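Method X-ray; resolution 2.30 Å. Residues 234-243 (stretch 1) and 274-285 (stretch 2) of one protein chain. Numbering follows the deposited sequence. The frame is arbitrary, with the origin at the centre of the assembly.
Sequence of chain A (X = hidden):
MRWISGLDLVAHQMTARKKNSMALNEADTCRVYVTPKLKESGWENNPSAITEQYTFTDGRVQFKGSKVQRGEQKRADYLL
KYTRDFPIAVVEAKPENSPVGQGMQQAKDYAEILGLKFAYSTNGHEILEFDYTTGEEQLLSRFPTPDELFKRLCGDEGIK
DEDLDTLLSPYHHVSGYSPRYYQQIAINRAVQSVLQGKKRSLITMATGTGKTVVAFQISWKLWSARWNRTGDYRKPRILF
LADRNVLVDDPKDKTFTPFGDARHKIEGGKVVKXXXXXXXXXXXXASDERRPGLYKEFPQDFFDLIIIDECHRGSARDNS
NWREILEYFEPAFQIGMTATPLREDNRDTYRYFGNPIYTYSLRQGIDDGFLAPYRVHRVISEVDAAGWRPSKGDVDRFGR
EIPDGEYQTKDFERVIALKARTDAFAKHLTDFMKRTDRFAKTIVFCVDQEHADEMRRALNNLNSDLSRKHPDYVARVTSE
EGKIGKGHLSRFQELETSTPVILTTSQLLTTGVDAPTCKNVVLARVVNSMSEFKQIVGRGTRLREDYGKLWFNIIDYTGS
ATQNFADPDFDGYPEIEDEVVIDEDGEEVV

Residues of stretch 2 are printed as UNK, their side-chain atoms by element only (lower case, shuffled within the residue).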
# COMPACT_ATOMS: atom_id res chain seq x y z
N ARG A 234 7.12 28.38 16.22
CA ARG A 234 7.85 28.04 14.99
C ARG A 234 7.27 26.86 14.20
O ARG A 234 6.69 25.94 14.78
CB ARG A 234 9.33 27.71 15.29
CG ARG A 234 10.31 28.89 15.37
CD ARG A 234 9.86 30.11 14.57
NE ARG A 234 8.71 30.72 15.22
CZ ARG A 234 8.49 32.03 15.29
NH1 ARG A 234 9.35 32.88 14.75
NH2 ARG A 234 7.40 32.48 15.92
N LYS A 235 7.42 26.92 12.88
CA LYS A 235 7.00 25.84 12.01
C LYS A 235 7.95 24.69 12.35
O LYS A 235 9.05 24.89 12.87
CB LYS A 235 7.16 26.21 10.54
CG LYS A 235 6.18 27.23 10.03
CD LYS A 235 4.82 26.60 9.74
CE LYS A 235 3.90 27.58 9.03
NZ LYS A 235 2.50 27.07 8.95
N PRO A 236 7.53 23.46 12.06
CA PRO A 236 8.43 22.34 12.35
C PRO A 236 9.42 22.14 11.20
O PRO A 236 9.21 22.62 10.09
CB PRO A 236 7.45 21.17 12.49
CG PRO A 236 6.44 21.49 11.44
CD PRO A 236 6.18 22.97 11.70
N ARG A 237 10.52 21.44 11.47
CA ARG A 237 11.47 21.17 10.39
C ARG A 237 11.33 19.67 10.15
O ARG A 237 11.43 18.86 11.09
CB ARG A 237 12.89 21.54 10.83
CG ARG A 237 13.70 22.26 9.76
CD ARG A 237 14.38 23.47 10.37
NE ARG A 237 14.61 23.27 11.81
CZ ARG A 237 15.19 24.16 12.60
NH1 ARG A 237 15.60 25.32 12.10
NH2 ARG A 237 15.32 23.91 13.90
N ILE A 238 11.10 19.30 8.89
CA ILE A 238 10.86 17.92 8.51
C ILE A 238 11.75 17.42 7.38
O ILE A 238 11.85 18.06 6.32
CB ILE A 238 9.38 17.76 8.04
CG1 ILE A 238 8.46 18.53 8.99
CG2 ILE A 238 8.98 16.28 8.03
CD1 ILE A 238 8.59 18.10 10.43
N LEU A 239 12.36 16.26 7.58
CA LEU A 239 13.22 15.63 6.58
C LEU A 239 12.60 14.35 6.02
O LEU A 239 12.30 13.42 6.77
CB LEU A 239 14.59 15.28 7.20
CG LEU A 239 15.57 14.49 6.33
CD1 LEU A 239 15.86 15.26 5.05
CD2 LEU A 239 16.84 14.26 7.11
N PHE A 240 12.40 14.30 4.71
CA PHE A 240 11.85 13.11 4.06
C PHE A 240 13.05 12.44 3.37
O PHE A 240 13.77 13.09 2.62
CB PHE A 240 10.80 13.52 3.01
CG PHE A 240 10.28 12.36 2.18
CD1 PHE A 240 9.26 11.55 2.65
CD2 PHE A 240 10.82 12.10 0.92
CE1 PHE A 240 8.77 10.49 1.89
CE2 PHE A 240 10.34 11.03 0.14
CZ PHE A 240 9.31 10.23 0.63
N LEU A 241 13.27 11.16 3.66
CA LEU A 241 14.38 10.40 3.08
C LEU A 241 13.85 9.21 2.29
O LEU A 241 13.02 8.45 2.79
CB LEU A 241 15.29 9.81 4.18
CG LEU A 241 15.90 10.50 5.40
CD1 LEU A 241 16.47 9.39 6.27
CD2 LEU A 241 17.00 11.49 5.04
N ALA A 242 14.34 9.03 1.08
CA ALA A 242 13.94 7.91 0.26
C ALA A 242 15.16 7.60 -0.58
O ALA A 242 16.29 7.89 -0.17
CB ALA A 242 12.77 8.35 -0.64
N ASP A 243 14.95 6.96 -1.73
CA ASP A 243 16.03 6.68 -2.67
C ASP A 243 15.44 6.58 -4.07
O ASP A 243 15.89 7.25 -5.00
CB ASP A 243 16.78 5.39 -2.35
CG ASP A 243 17.94 5.14 -3.32
OD1 ASP A 243 17.71 5.07 -4.55
OD2 ASP A 243 19.08 5.03 -2.82
N UNK A 274 18.03 27.14 6.22
CA UNK A 274 17.00 28.16 6.30
C UNK A 274 15.60 27.68 5.89
O UNK A 274 14.60 28.31 6.25
c UNK A 274 17.40 29.38 5.46
o UNK A 274 17.30 29.11 4.07
N UNK A 275 15.52 26.57 5.15
CA UNK A 275 14.22 26.03 4.72
C UNK A 275 13.46 25.29 5.83
O UNK A 275 13.91 25.28 6.98
c UNK A 275 13.42 26.26 1.52
n UNK A 275 13.64 27.14 0.37
c UNK A 275 14.42 25.10 3.51
c UNK A 275 14.71 25.83 2.21
c UNK A 275 13.94 28.44 0.47
n UNK A 275 14.11 29.18 -0.63
n UNK A 275 14.05 29.00 1.67
N UNK A 276 12.32 24.69 5.49
CA UNK A 276 11.50 23.97 6.48
C UNK A 276 11.21 22.51 6.14
O UNK A 276 11.19 21.65 7.02
c UNK A 276 10.23 26.18 6.46
c UNK A 276 10.16 24.68 6.69
o UNK A 276 8.82 28.05 6.92
c UNK A 276 9.22 26.92 7.30
o UNK A 276 8.85 26.37 8.36
N UNK A 277 10.94 22.22 4.87
CA UNK A 277 10.68 20.85 4.44
C UNK A 277 11.80 20.34 3.53
O UNK A 277 11.94 20.79 2.39
c UNK A 277 7.95 21.94 5.50
c UNK A 277 9.32 20.74 3.69
c UNK A 277 8.17 20.66 4.70
c UNK A 277 9.30 19.50 2.80
N UNK A 278 12.57 19.38 4.04
CA UNK A 278 13.70 18.81 3.31
C UNK A 278 13.52 17.41 2.72
O UNK A 278 12.84 16.56 3.29
c UNK A 278 16.24 22.63 5.63
c UNK A 278 15.11 22.03 6.18
c UNK A 278 15.38 20.14 4.69
c UNK A 278 14.94 18.78 4.20
c UNK A 278 16.51 20.75 4.15
o UNK A 278 16.70 23.84 6.11
c UNK A 278 16.94 22.00 4.61
c UNK A 278 14.69 20.79 5.70
N UNK A 279 14.15 17.18 1.57
CA UNK A 279 14.10 15.89 0.89
C UNK A 279 15.56 15.48 0.67
O UNK A 279 16.41 16.34 0.43
c UNK A 279 10.60 18.57 -0.43
c UNK A 279 11.88 18.00 -0.46
c UNK A 279 9.63 16.36 -0.30
c UNK A 279 9.47 17.75 -0.35
c UNK A 279 10.91 15.81 -0.33
c UNK A 279 12.04 16.61 -0.42
c UNK A 279 13.41 16.00 -0.47
N UNK A 280 15.85 14.19 0.76
CA UNK A 280 17.21 13.73 0.56
C UNK A 280 17.29 12.25 0.22
O UNK A 280 16.53 11.43 0.75
c UNK A 280 18.05 14.02 1.82
N UNK A 281 18.18 11.91 -0.70
CA UNK A 281 18.40 10.54 -1.11
C UNK A 281 19.67 10.12 -0.37
O UNK A 281 20.59 10.92 -0.22
c UNK A 281 16.24 11.29 -3.19
c UNK A 281 19.59 9.34 -3.00
c UNK A 281 17.26 10.17 -3.34
c UNK A 281 18.61 10.45 -2.65
N UNK A 282 19.72 8.88 0.11
CA UNK A 282 20.89 8.40 0.85
C UNK A 282 22.23 8.77 0.20
O UNK A 282 23.17 9.19 0.89
c UNK A 282 20.80 6.88 1.05
c UNK A 282 18.58 5.66 1.22
c UNK A 282 19.58 6.43 1.83
o UNK A 282 16.20 5.15 3.99
c UNK A 282 19.42 6.76 3.19
c UNK A 282 17.31 5.57 3.27
c UNK A 282 18.28 6.33 3.91
c UNK A 282 17.45 5.23 1.93
N UNK A 283 22.32 8.63 -1.12
CA UNK A 283 23.54 8.95 -1.87
C UNK A 283 23.97 10.41 -1.68
O UNK A 283 25.16 10.73 -1.76
c UNK A 283 24.44 8.57 -5.63
o UNK A 283 23.35 8.82 -6.15
n UNK A 283 25.58 8.56 -6.33
c UNK A 283 24.55 8.26 -4.14
c UNK A 283 23.31 8.67 -3.36
N UNK A 284 23.01 11.28 -1.41
CA UNK A 284 23.27 12.71 -1.24
C UNK A 284 23.50 13.11 0.22
O UNK A 284 24.07 14.17 0.50
c UNK A 284 22.10 13.53 -1.80
o UNK A 284 21.22 12.72 -2.55
N UNK A 285 23.05 12.28 1.14
CA UNK A 285 23.20 12.56 2.56
C UNK A 285 23.81 11.34 3.26
O UNK A 285 24.86 11.42 3.89
c UNK A 285 22.48 14.73 4.80
c UNK A 285 20.98 11.60 3.13
c UNK A 285 21.83 12.86 3.19
c UNK A 285 21.98 13.31 4.65
O HOH W 1 21.30 6.25 -2.46

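Position 274 carries one carbon followed by one oxygen, and the CA-to-CB bond points away from stretch 1, which it does not touch; this is Ser274. At position 275 three carbons lead to a nitrogen and then to a carbon bearing two further nitrogens, a guanidinium group, so the residue is Arg275. Its CA-to-CB bond points sideways, and the side chain comes no nearer than 6.9 Å to stretch 1; its contact is made by the backbone, with O 3.9 Å from Arg237 CD.

Position 276 has three carbons, the third carrying two oxygens. The chain could end in a carboxylate or, by shape alone, an amide, but both terminal atoms are oxygen, which identifies Glu276. Its backbone O accepts a hydrogen bond from Ile238 N (3.0 Å) and opens the pairing of the two strands.

Four carbons forked at the first, with one arm two carbons long, mark position 277 as Ile277. It lies beside Ile238, the two CA atoms 5.0 Å apart and both side chains on the same face of the sheet.

At position 278 one carbon precedes a six-carbon ring bearing an oxygen, which makes it Tyr278. Its backbone bonds in both directions: N donates to Ile238 O and O accepts from Phe240 N, each at 2.7 Å. The side chain shares a face with Leu239, whose CD1 packs 3.7 Å from CB of Tyr278, while CE1 of its ring lies 3.9 Å from Arg237 CG.

Position 279 has the same carbon and ring without the oxygen and is therefore Phe279. Its ring meets that of Phe240 on the other face, CD2 to CD2 at 3.9 Å, with the Phe240 atom at the edge of the Phe279 ring.

A single carbon at position 280 defines Ala280. Its CB sits 4.1 Å from Leu239 CD1 and 4.2 Å from Leu241 CD2, so two leucines pack against one small side chain. Its N donates to Phe240 O (3.0 Å).

Position 281 repeats the forked four-carbon pattern and is Ile281, whose CG1 lies 3.6 Å from Asp243 O. Position 282 is again a ring bearing an oxygen, Tyr282; its CD2 lies 3.5 Å from Ala242 O and its CE1 4.3 Å from Leu241 CD1.

Position 283 has three carbons, the last holding one oxygen and one nitrogen, and makes no contact with stretch 1; this is Gln283. A water accepts a weak hydrogen bond from its N (2.9 Å) and donates to Asp243 OD2 (2.6 Å). One carbon and one oxygen at position 284 give Ser284, whose OG and N both donate to Ile281 O, at 3.0 and 2.7 Å. Position 285, a third forked four-carbon chain, is Ile285, with CG2 4.4 Å from Leu241 CD2.

The contact is a parallel strand pair, Ile238 to Ala242 beside Ile277 to Ile281, held by five backbone hydrogen bonds that end with Ala242 N to Ala280 O (3.3 Å). Side chains alternate between faces, placing the phenylalanines on one and the leucines on the other, and 802 Å² is buried in all.

Stretch 2, residues 274-285: SREIYFAIYQSI
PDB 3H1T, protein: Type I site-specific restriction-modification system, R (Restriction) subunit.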